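Local coordinates for thiosulfate sulfurtransferase TUM1 (PDB 3UTN), which accepts persulfide sulfur from NFS1 and passes it to UBA4 for 2-thiolation of the wobble uridine of tRNAs, at residues A[25-30]-A[129-134]; A[89-94]-A[313-318]; A[255-260]-A[295-300]. All coordinates share one frame; numbering follows the deposited sequence. Where two conformers were deposited one is given.

Contact 1 of 3, residues A[25-30]-A[129-134]; sequences PLFDLI and RCAWTL
Phe27 turns CG between its backbone N and carbonyl carbon (chi1 63°), which lays the ring on Ala131 and Trp132. In Trp132, CG lies anti to the backbone N (chi1 171°), which carries the indole back along the helix toward Arg129. The setting is the N-terminal rhodanese unit, where a five-stranded parallel sheet is flanked by helices. Segment 25-30 leads into the edge strand 28-30, and segment 129-134 is part of helix 127-136.

The main contact is a CH-pi interaction. Ala131 CB sits over one face of the Phe27 ring, 3.6 Å from the ring centroid and only 13° off its normal. The methyl is therefore almost centred on the ring. The CE2 corner of Phe27 reaches on to the next residue, 3.4 Å from Trp132 CA and 3.5 Å from Trp132 CB. Leu26 adds a looser touch, with its CD1 4.5 Å from Trp132 CD1. The side chains that meet are apolar, and the phenyl also rests on the peptide between Ala131 and Trp132.

Polar groups at the margins are held by other parts of the chain. Trp132 NE1 hydrogen-bonds to Glu184 OE2, and the indole also touches Val289 and Lys292 of helix 286-297. Phe27 touches Thr293 of that same helix, which belongs to the C-terminal rhodanese unit. The contact thus lies at the junction of the two units. The Trp132 side chain is about 9 Å from that of the active-site Cys282, which forms the persulfide intermediate.

Within the helix, Trp132 CZ3 lies 3.4 Å above the plane of the Arg129 guanidinium. Arg129 O accepts two bonds from opposite faces of its plane: Thr133 N at 2.7 Å and Thr133 OG1 at 2.6 Å.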
loop_
_atom_site.group_PDB
_atom_site.type_symbol
_atom_site.label_atom_id
_atom_site.label_comp_id
_atom_site.label_asym_id
_atom_site.label_seq_id
_atom_site.Cartn_x
_atom_site.Cartn_y
_atom_site.Cartn_z
ATOM N N PRO A 25 11.814 -2.880 9.703
ATOM C CA PRO A 25 10.560 -2.774 8.949
ATOM C C PRO A 25 10.275 -1.337 8.541
ATOM O O PRO A 25 10.444 -0.425 9.346
ATOM C CB PRO A 25 9.499 -3.257 9.947
ATOM C CG PRO A 25 10.249 -3.965 11.023
ATOM C CD PRO A 25 11.574 -3.274 11.100
ATOM N N LEU A 26 9.863 -1.139 7.293
ATOM C CA LEU A 26 9.559 0.203 6.802
ATOM C C LEU A 26 8.372 0.789 7.534
ATOM O O LEU A 26 8.272 1.995 7.733
ATOM C CB LEU A 26 9.304 0.182 5.307
ATOM C CG LEU A 26 10.553 -0.109 4.484
ATOM C CD1 LEU A 26 10.261 0.363 3.086
ATOM C CD2 LEU A 26 11.776 0.607 5.039
ATOM N N PHE A 27 7.470 -0.088 7.940
ATOM C CA PHE A 27 6.424 0.292 8.855
ATOM C C PHE A 27 5.935 -0.953 9.543
ATOM O O PHE A 27 6.077 -2.056 9.022
ATOM C CB PHE A 27 5.280 1.002 8.130
ATOM C CG PHE A 27 4.572 0.149 7.128
ATOM C CD1 PHE A 27 3.455 -0.582 7.491
ATOM C CD2 PHE A 27 5.021 0.085 5.818
ATOM C CE1 PHE A 27 2.794 -1.358 6.560
ATOM C CE2 PHE A 27 4.369 -0.691 4.890
ATOM C CZ PHE A 27 3.249 -1.407 5.259
ATOM N N ASP A 28 5.377 -0.770 10.727
ATOM C CA ASP A 28 4.786 -1.865 11.446
ATOM C C ASP A 28 3.301 -1.679 11.375
ATOM O O ASP A 28 2.808 -0.555 11.366
ATOM C CB ASP A 28 5.220 -1.854 12.909
ATOM C CG ASP A 28 6.668 -2.250 13.093
ATOM O OD1 ASP A 28 7.276 -2.730 12.120
ATOM O OD2 ASP A 28 7.196 -2.083 14.213
ATOM N N LEU A 29 2.582 -2.787 11.331
ATOM C CA LEU A 29 1.166 -2.718 11.572
ATOM C C LEU A 29 1.016 -2.306 13.010
ATOM O O LEU A 29 1.866 -2.598 13.856
ATOM C CB LEU A 29 0.494 -4.066 11.356
ATOM C CG LEU A 29 0.524 -4.688 9.967
ATOM C CD1 LEU A 29 -0.762 -5.463 9.804
ATOM C CD2 LEU A 29 0.658 -3.650 8.869
ATOM N N ILE A 30 -0.059 -1.601 13.289
ATOM C CA ILE A 30 -0.376 -1.291 14.653
ATOM C C ILE A 30 -1.871 -1.446 14.780
ATOM O O ILE A 30 -2.635 -0.952 13.948
ATOM C CB ILE A 30 0.132 0.106 15.065
ATOM C CG1 ILE A 30 0.078 0.269 16.582
ATOM C CG2 ILE A 30 -0.613 1.204 14.330
ATOM C CD1 ILE A 30 0.822 1.479 17.082
ATOM N N ARG A 129 -0.139 1.394 1.118
ATOM C CA ARG A 129 0.612 2.144 0.132
ATOM C C ARG A 129 1.256 3.344 0.791
ATOM O O ARG A 129 2.433 3.619 0.593
ATOM C CB ARG A 129 -0.318 2.627 -0.974
ATOM C CG ARG A 129 0.337 3.614 -1.910
ATOM C CD ARG A 129 1.230 2.865 -2.870
ATOM N NE ARG A 129 2.048 3.768 -3.653
ATOM C CZ ARG A 129 2.698 3.407 -4.748
ATOM N NH1 ARG A 129 2.604 2.165 -5.189
ATOM N NH2 ARG A 129 3.431 4.290 -5.405
ATOM N N CYS A 130 0.459 4.056 1.575
ATOM C CA CYS A 130 0.929 5.236 2.251
ATOM C C CYS A 130 1.974 4.917 3.312
ATOM O O CYS A 130 3.037 5.527 3.335
ATOM C CB CYS A 130 -0.231 5.963 2.888
ATOM S SG CYS A 130 0.363 7.263 3.964
ATOM N N ALA A 131 1.665 3.970 4.194
ATOM C CA ALA A 131 2.607 3.570 5.236
ATOM C C ALA A 131 3.904 3.164 4.568
ATOM O O ALA A 131 4.996 3.556 4.974
ATOM C CB ALA A 131 2.048 2.419 6.049
ATOM N N TRP A 132 3.759 2.392 3.508
ATOM C CA TRP A 132 4.887 1.913 2.768
ATOM C C TRP A 132 5.644 3.045 2.143
ATOM O O TRP A 132 6.855 3.085 2.236
ATOM C CB TRP A 132 4.389 0.941 1.747
ATOM C CG TRP A 132 5.399 0.515 0.754
ATOM C CD1 TRP A 132 6.417 -0.414 0.917
ATOM C CD2 TRP A 132 5.494 0.961 -0.618
ATOM N NE1 TRP A 132 7.122 -0.557 -0.241
ATOM C CE2 TRP A 132 6.620 0.239 -1.202
ATOM C CE3 TRP A 132 4.793 1.866 -1.394
ATOM C CZ2 TRP A 132 7.006 0.429 -2.508
ATOM C CZ3 TRP A 132 5.189 2.043 -2.716
ATOM C CH2 TRP A 132 6.273 1.347 -3.253
ATOM N N THR A 133 4.930 3.983 1.533
ATOM C CA THR A 133 5.555 5.169 0.948
ATOM C C THR A 133 6.356 5.935 1.992
ATOM O O THR A 133 7.512 6.285 1.767
ATOM C CB THR A 133 4.504 6.091 0.324
ATOM O OG1 THR A 133 3.816 5.368 -0.693
ATOM C CG2 THR A 133 5.159 7.334 -0.284
ATOM N N LEU A 134 5.729 6.191 3.133
ATOM C CA LEU A 134 6.401 6.829 4.250
ATOM C C LEU A 134 7.643 6.056 4.633
ATOM O O LEU A 134 8.719 6.625 4.753
ATOM C CB LEU A 134 5.460 6.924 5.443
ATOM C CG LEU A 134 4.255 7.821 5.196
ATOM C CD1 LEU A 134 3.276 7.650 6.337
ATOM C CD2 LEU A 134 4.687 9.272 5.053
#

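Contact 2 of 3, residues A[89-94]-A[313-318]; sequences SPYPHM and WVLKSG
Tyr91 lays the end of its ring across the aliphatic chain of Lys316. The two side chains cross at about a right angle. The phenol oxygen comes down on the lysine methylenes: Tyr91 OH is 3.1 Å from Lys316 CG and 3.2 Å from Lys316 CE. The same CE is also 3.5 Å from Tyr91 CE2. Lys316 is extended beyond CG, and this straight run puts CG and CE both beside the hydroxyl.

Leu315 meets another part of the same ring. Its CB is 3.6 Å from Tyr91 CE1, at the ring edge and near the ring plane. Its CD1 also lies in that plane, 3.7 Å from Tyr91 CD1. The two side chains slide past each other in opposite directions. One ring face of Tyr91 is taken by its neighbour Pro90, whose CG stands 3.4 Å above the plane, over the centre.

This is a surface contact between the two rhodanese units. Segment 89-94 is in the loop between strand 77-78 and helix 98-107 of the N-terminal unit. Segment 313-318 ends helix 309-317 of the C-terminal unit, which carries the catalytic cysteine. The Tyr91 side chain is about 11 Å from that of Cys282.

The loop is shaped locally by an ST turn. Tyr91 N donates to Ser89 OG at 3.0 Å, with an N-H...O angle of 155°. That bond helps to set the backbone from which the tyrosine projects. The extended chain of Lys316 runs back toward the start of its helix, and NZ forms a salt bridge with Glu312 OE2. Glu312 in turn touches Tyr91.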
loop_
_atom_site.group_PDB
_atom_site.type_symbol
_atom_site.label_atom_id
_atom_site.label_comp_id
_atom_site.label_asym_id
_atom_site.label_seq_id
_atom_site.Cartn_x
_atom_site.Cartn_y
_atom_site.Cartn_z
ATOM N N SER A 89 4.235 11.025 -13.965
ATOM C CA SER A 89 4.230 9.709 -14.587
ATOM C C SER A 89 2.927 9.480 -15.346
ATOM O O SER A 89 1.862 9.903 -14.892
ATOM C CB SER A 89 4.417 8.625 -13.529
ATOM O OG SER A 89 4.254 7.334 -14.090
ATOM N N PRO A 90 3.000 8.806 -16.514
ATOM C CA PRO A 90 1.745 8.483 -17.196
ATOM C C PRO A 90 1.024 7.344 -16.489
ATOM O O PRO A 90 -0.130 7.048 -16.796
ATOM C CB PRO A 90 2.201 8.038 -18.588
ATOM C CG PRO A 90 3.606 7.596 -18.410
ATOM C CD PRO A 90 4.180 8.453 -17.325
ATOM N N TYR A 91 1.711 6.727 -15.534
ATOM C CA TYR A 91 1.187 5.581 -14.813
ATOM C C TYR A 91 0.639 6.041 -13.477
ATOM O O TYR A 91 1.199 6.934 -12.850
ATOM C CB TYR A 91 2.277 4.514 -14.660
ATOM C CG TYR A 91 3.085 4.400 -15.927
ATOM C CD1 TYR A 91 2.487 3.969 -17.109
ATOM C CD2 TYR A 91 4.423 4.783 -15.964
ATOM C CE1 TYR A 91 3.205 3.887 -18.287
ATOM C CE2 TYR A 91 5.150 4.708 -17.141
ATOM C CZ TYR A 91 4.533 4.255 -18.295
ATOM O OH TYR A 91 5.230 4.178 -19.471
ATOM N N PRO A 92 -0.485 5.449 -13.058
ATOM C CA PRO A 92 -1.152 5.832 -11.827
ATOM C C PRO A 92 -0.334 5.473 -10.595
ATOM O O PRO A 92 0.438 4.510 -10.617
ATOM C CB PRO A 92 -2.451 5.018 -11.855
ATOM C CG PRO A 92 -2.190 3.893 -12.792
ATOM C CD PRO A 92 -1.224 4.415 -13.800
ATOM N N HIS A 93 -0.500 6.274 -9.546
ATOM C CA HIS A 93 0.010 5.976 -8.212
ATOM C C HIS A 93 1.442 5.581 -8.200
ATOM O O HIS A 93 1.835 4.660 -7.487
ATOM C CB HIS A 93 -0.829 4.887 -7.570
ATOM C CG HIS A 93 -2.284 5.229 -7.503
ATOM N ND1 HIS A 93 -2.732 6.336 -6.888
ATOM C CD2 HIS A 93 -3.399 4.578 -8.008
ATOM C CE1 HIS A 93 -4.066 6.392 -6.994
ATOM N NE2 HIS A 93 -4.475 5.315 -7.680
ATOM N N MET A 94 2.234 6.277 -9.002
ATOM C CA MET A 94 3.647 6.015 -9.046
ATOM C C MET A 94 4.279 6.671 -7.854
ATOM O O MET A 94 3.902 7.773 -7.463
ATOM C CB MET A 94 4.265 6.512 -10.345
ATOM C CG MET A 94 3.834 5.680 -11.538
ATOM S SD MET A 94 3.985 3.916 -11.217
ATOM C CE MET A 94 5.770 3.747 -11.190
ATOM N N TRP A 313 2.971 -1.875 -16.821
ATOM C CA TRP A 313 3.354 -3.088 -17.506
ATOM C C TRP A 313 2.779 -3.131 -18.887
ATOM O O TRP A 313 3.508 -3.286 -19.861
ATOM C CB TRP A 313 2.900 -4.323 -16.755
ATOM C CG TRP A 313 3.340 -5.530 -17.511
ATOM C CD1 TRP A 313 2.585 -6.335 -18.343
ATOM C CD2 TRP A 313 4.697 -6.061 -17.585
ATOM N NE1 TRP A 313 3.354 -7.327 -18.884
ATOM C CE2 TRP A 313 4.633 -7.217 -18.471
ATOM C CE3 TRP A 313 5.911 -5.719 -17.002
ATOM C CZ2 TRP A 313 5.747 -7.983 -18.753
ATOM C CZ3 TRP A 313 7.028 -6.495 -17.299
ATOM C CH2 TRP A 313 6.945 -7.595 -18.158
ATOM N N VAL A 314 1.461 -3.005 -18.969
ATOM C CA VAL A 314 0.751 -3.039 -20.237
ATOM C C VAL A 314 1.211 -1.919 -21.149
ATOM O O VAL A 314 1.576 -2.161 -22.303
ATOM C CB VAL A 314 -0.762 -2.939 -20.026
ATOM C CG1 VAL A 314 -1.475 -2.625 -21.334
ATOM C CG2 VAL A 314 -1.261 -4.243 -19.456
ATOM N N LEU A 315 1.209 -0.703 -20.617
ATOM C CA LEU A 315 1.547 0.477 -21.403
ATOM C C LEU A 315 2.956 0.420 -21.966
ATOM O O LEU A 315 3.193 0.850 -23.089
ATOM C CB LEU A 315 1.349 1.747 -20.582
ATOM C CG LEU A 315 -0.115 2.144 -20.388
ATOM C CD1 LEU A 315 -0.242 3.333 -19.449
ATOM C CD2 LEU A 315 -0.777 2.433 -21.729
ATOM N N LYS A 316 3.885 -0.129 -21.192
ATOM C CA LYS A 316 5.267 -0.210 -21.631
ATOM C C LYS A 316 5.565 -1.471 -22.438
ATOM O O LYS A 316 6.424 -1.455 -23.316
ATOM C CB LYS A 316 6.214 -0.107 -20.439
ATOM C CG LYS A 316 6.386 1.300 -19.893
ATOM C CD LYS A 316 7.499 1.331 -18.865
ATOM C CE LYS A 316 7.813 2.734 -18.389
ATOM N NZ LYS A 316 8.799 2.699 -17.275
ATOM N N SER A 317 4.854 -2.556 -22.141
ATOM C CA SER A 317 5.172 -3.866 -22.712
ATOM C C SER A 317 4.328 -4.207 -23.922
ATOM O O SER A 317 4.766 -4.944 -24.804
ATOM C CB SER A 317 4.996 -4.961 -21.665
ATOM O OG SER A 317 5.695 -4.644 -20.479
ATOM N N GLY A 318 3.110 -3.685 -23.948
ATOM C CA GLY A 318 2.165 -4.022 -24.994
ATOM C C GLY A 318 1.523 -5.372 -24.753
ATOM O O GLY A 318 1.899 -6.086 -23.817
#

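Contact 3 of 3, residues A[255-260]-A[295-300]; sequences EAIHAT and LELAGV
Ile257 and His258 of helix 255-267 take hold of the end of helix 286-297. His258 NE2 donates to Ala298 O at 2.7 Å. The acceptor lies in the imidazole plane, but the donor stands 40° out of the carbonyl plane, and the N-H...O angle is bent to 141°. Ala298 CB is also 3.7 Å from His258 CD2.

Ile257 packs beside them with both of its branches. Its CG2 is 3.5 Å from Ala298 CA. The other branch, anti to the backbone N (chi1 -171°), brings CG1 to 3.7 Å from Ala298 CB and CD1 to 3.8 Å from Leu297 CD2.

Further out, Leu261, one turn after Ile257, touches Leu295, Ala298 and Val300. Leu295 also reaches strands 278-281 and 303-306, so the packing runs on into the sheet. The backbone around Ala298 is set by the helix end. Gly299 turns to positive phi, Gly299 N bonds to Glu296 O at 2.9 Å, and Val300 N bonds to Leu295 O at 2.7 Å. This is a Schellman motif, here closing a helix of the alpha/beta rhodanese fold just ahead of strand 303-306.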
loop_
_atom_site.group_PDB
_atom_site.type_symbol
_atom_site.label_atom_id
_atom_site.label_comp_id
_atom_site.label_asym_id
_atom_site.label_seq_id
_atom_site.Cartn_x
_atom_site.Cartn_y
_atom_site.Cartn_z
ATOM N N GLU A 255 0.244 -16.977 12.991
ATOM C CA GLU A 255 -0.686 -17.975 12.489
ATOM C C GLU A 255 -1.809 -17.361 11.656
ATOM O O GLU A 255 -2.156 -17.894 10.611
ATOM C CB GLU A 255 -1.243 -18.850 13.621
ATOM C CG GLU A 255 -2.185 -18.143 14.588
ATOM C CD GLU A 255 -2.689 -19.049 15.704
ATOM O OE1 GLU A 255 -2.116 -20.142 15.909
ATOM O OE2 GLU A 255 -3.660 -18.656 16.386
ATOM N N ALA A 256 -2.362 -16.238 12.113
ATOM C CA ALA A 256 -3.504 -15.632 11.444
ATOM C C ALA A 256 -3.153 -15.260 10.009
ATOM O O ALA A 256 -3.777 -15.754 9.073
ATOM C CB ALA A 256 -4.011 -14.426 12.214
ATOM N N ILE A 257 -2.134 -14.416 9.842
ATOM C CA ILE A 257 -1.711 -14.004 8.506
ATOM C C ILE A 257 -1.241 -15.209 7.697
ATOM O O ILE A 257 -1.492 -15.285 6.502
ATOM C CB ILE A 257 -0.638 -12.887 8.529
ATOM C CG1 ILE A 257 -0.383 -12.345 7.114
ATOM C CG2 ILE A 257 0.661 -13.375 9.142
ATOM C CD1 ILE A 257 -1.581 -11.667 6.487
ATOM N N HIS A 258 -0.584 -16.162 8.353
ATOM C CA HIS A 258 -0.163 -17.371 7.651
ATOM C C HIS A 258 -1.337 -18.142 7.167
ATOM O O HIS A 258 -1.356 -18.554 6.013
ATOM C CB HIS A 258 0.770 -18.227 8.491
ATOM C CG HIS A 258 2.034 -17.519 8.861
ATOM N ND1 HIS A 258 2.568 -17.593 10.085
ATOM C CD2 HIS A 258 2.844 -16.664 8.125
ATOM C CE1 HIS A 258 3.674 -16.835 10.135
ATOM N NE2 HIS A 258 3.841 -16.266 8.932
ATOM N N ALA A 259 -2.342 -18.313 8.028
ATOM C CA ALA A 259 -3.565 -19.006 7.646
ATOM C C ALA A 259 -4.211 -18.265 6.490
ATOM O O ALA A 259 -4.594 -18.861 5.492
ATOM C CB ALA A 259 -4.530 -19.103 8.821
ATOM N N THR A 260 -4.304 -16.948 6.622
ATOM C CA THR A 260 -4.858 -16.134 5.560
ATOM C C THR A 260 -4.019 -16.243 4.292
ATOM O O THR A 260 -4.556 -16.495 3.211
ATOM C CB THR A 260 -4.985 -14.679 6.009
ATOM O OG1 THR A 260 -5.929 -14.617 7.083
ATOM C CG2 THR A 260 -5.467 -13.808 4.866
ATOM N N LEU A 295 2.243 -9.916 2.977
ATOM C CA LEU A 295 3.346 -10.853 2.815
ATOM C C LEU A 295 4.438 -10.587 3.832
ATOM O O LEU A 295 4.905 -11.499 4.506
ATOM C CB LEU A 295 3.904 -10.781 1.398
ATOM C CG LEU A 295 2.885 -11.125 0.317
ATOM C CD1 LEU A 295 3.521 -11.027 -1.050
ATOM C CD2 LEU A 295 2.293 -12.508 0.536
ATOM N N GLU A 296 4.829 -9.327 3.956
ATOM C CA GLU A 296 5.826 -8.957 4.941
ATOM C C GLU A 296 5.327 -9.242 6.343
ATOM O O GLU A 296 6.089 -9.678 7.203
ATOM C CB GLU A 296 6.185 -7.496 4.789
ATOM C CG GLU A 296 6.957 -7.256 3.515
ATOM C CD GLU A 296 6.853 -5.835 3.030
ATOM O OE1 GLU A 296 6.037 -5.057 3.578
ATOM O OE2 GLU A 296 7.601 -5.503 2.097
ATOM N N LEU A 297 4.041 -9.001 6.554
ATOM C CA LEU A 297 3.387 -9.354 7.794
ATOM C C LEU A 297 3.533 -10.843 8.049
ATOM O O LEU A 297 3.824 -11.252 9.164
ATOM C CB LEU A 297 1.914 -8.976 7.737
ATOM C CG LEU A 297 1.099 -9.224 8.994
ATOM C CD1 LEU A 297 1.667 -8.405 10.139
ATOM C CD2 LEU A 297 -0.329 -8.826 8.694
ATOM N N ALA A 298 3.343 -11.633 6.995
ATOM C CA ALA A 298 3.484 -13.081 7.047
ATOM C C ALA A 298 4.943 -13.501 7.152
ATOM O O ALA A 298 5.247 -14.686 7.216
ATOM C CB ALA A 298 2.837 -13.712 5.827
ATOM N N GLY A 299 5.837 -12.520 7.173
ATOM C CA GLY A 299 7.258 -12.776 7.296
ATOM C C GLY A 299 7.880 -13.152 5.969
ATOM O O GLY A 299 9.001 -13.640 5.928
ATOM N N VAL A 300 7.150 -12.939 4.880
ATOM C CA VAL A 300 7.721 -13.122 3.554
ATOM C C VAL A 300 8.781 -12.040 3.380
ATOM O O VAL A 300 8.485 -10.853 3.489
ATOM C CB VAL A 300 6.664 -13.047 2.437
ATOM C CG1 VAL A 300 7.307 -13.241 1.075
ATOM C CG2 VAL A 300 5.570 -14.078 2.665
#

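From the N terminus, contact 1 opens at 25-30. Contact 2 opens at 89-94, before 129-134 closes contact 1, so the two cross. Contact 3 opens at 255-260 and closes at 295-300, nested inside the long loop that 313-318 closes. Contacts 1 and 3 follow in series. Contact 1 ties the lead-in to edge strand 28-30 to helix 127-136 in the N-terminal unit. Contact 3 joins two helices of the C-terminal unit. Contact 2 bridges the units. Contact 1 touches each of the others: Leu29 meets Leu297, and Arg129 meets His93. Contacts 2 and 3 stay about 15 Å apart at their nearest atoms.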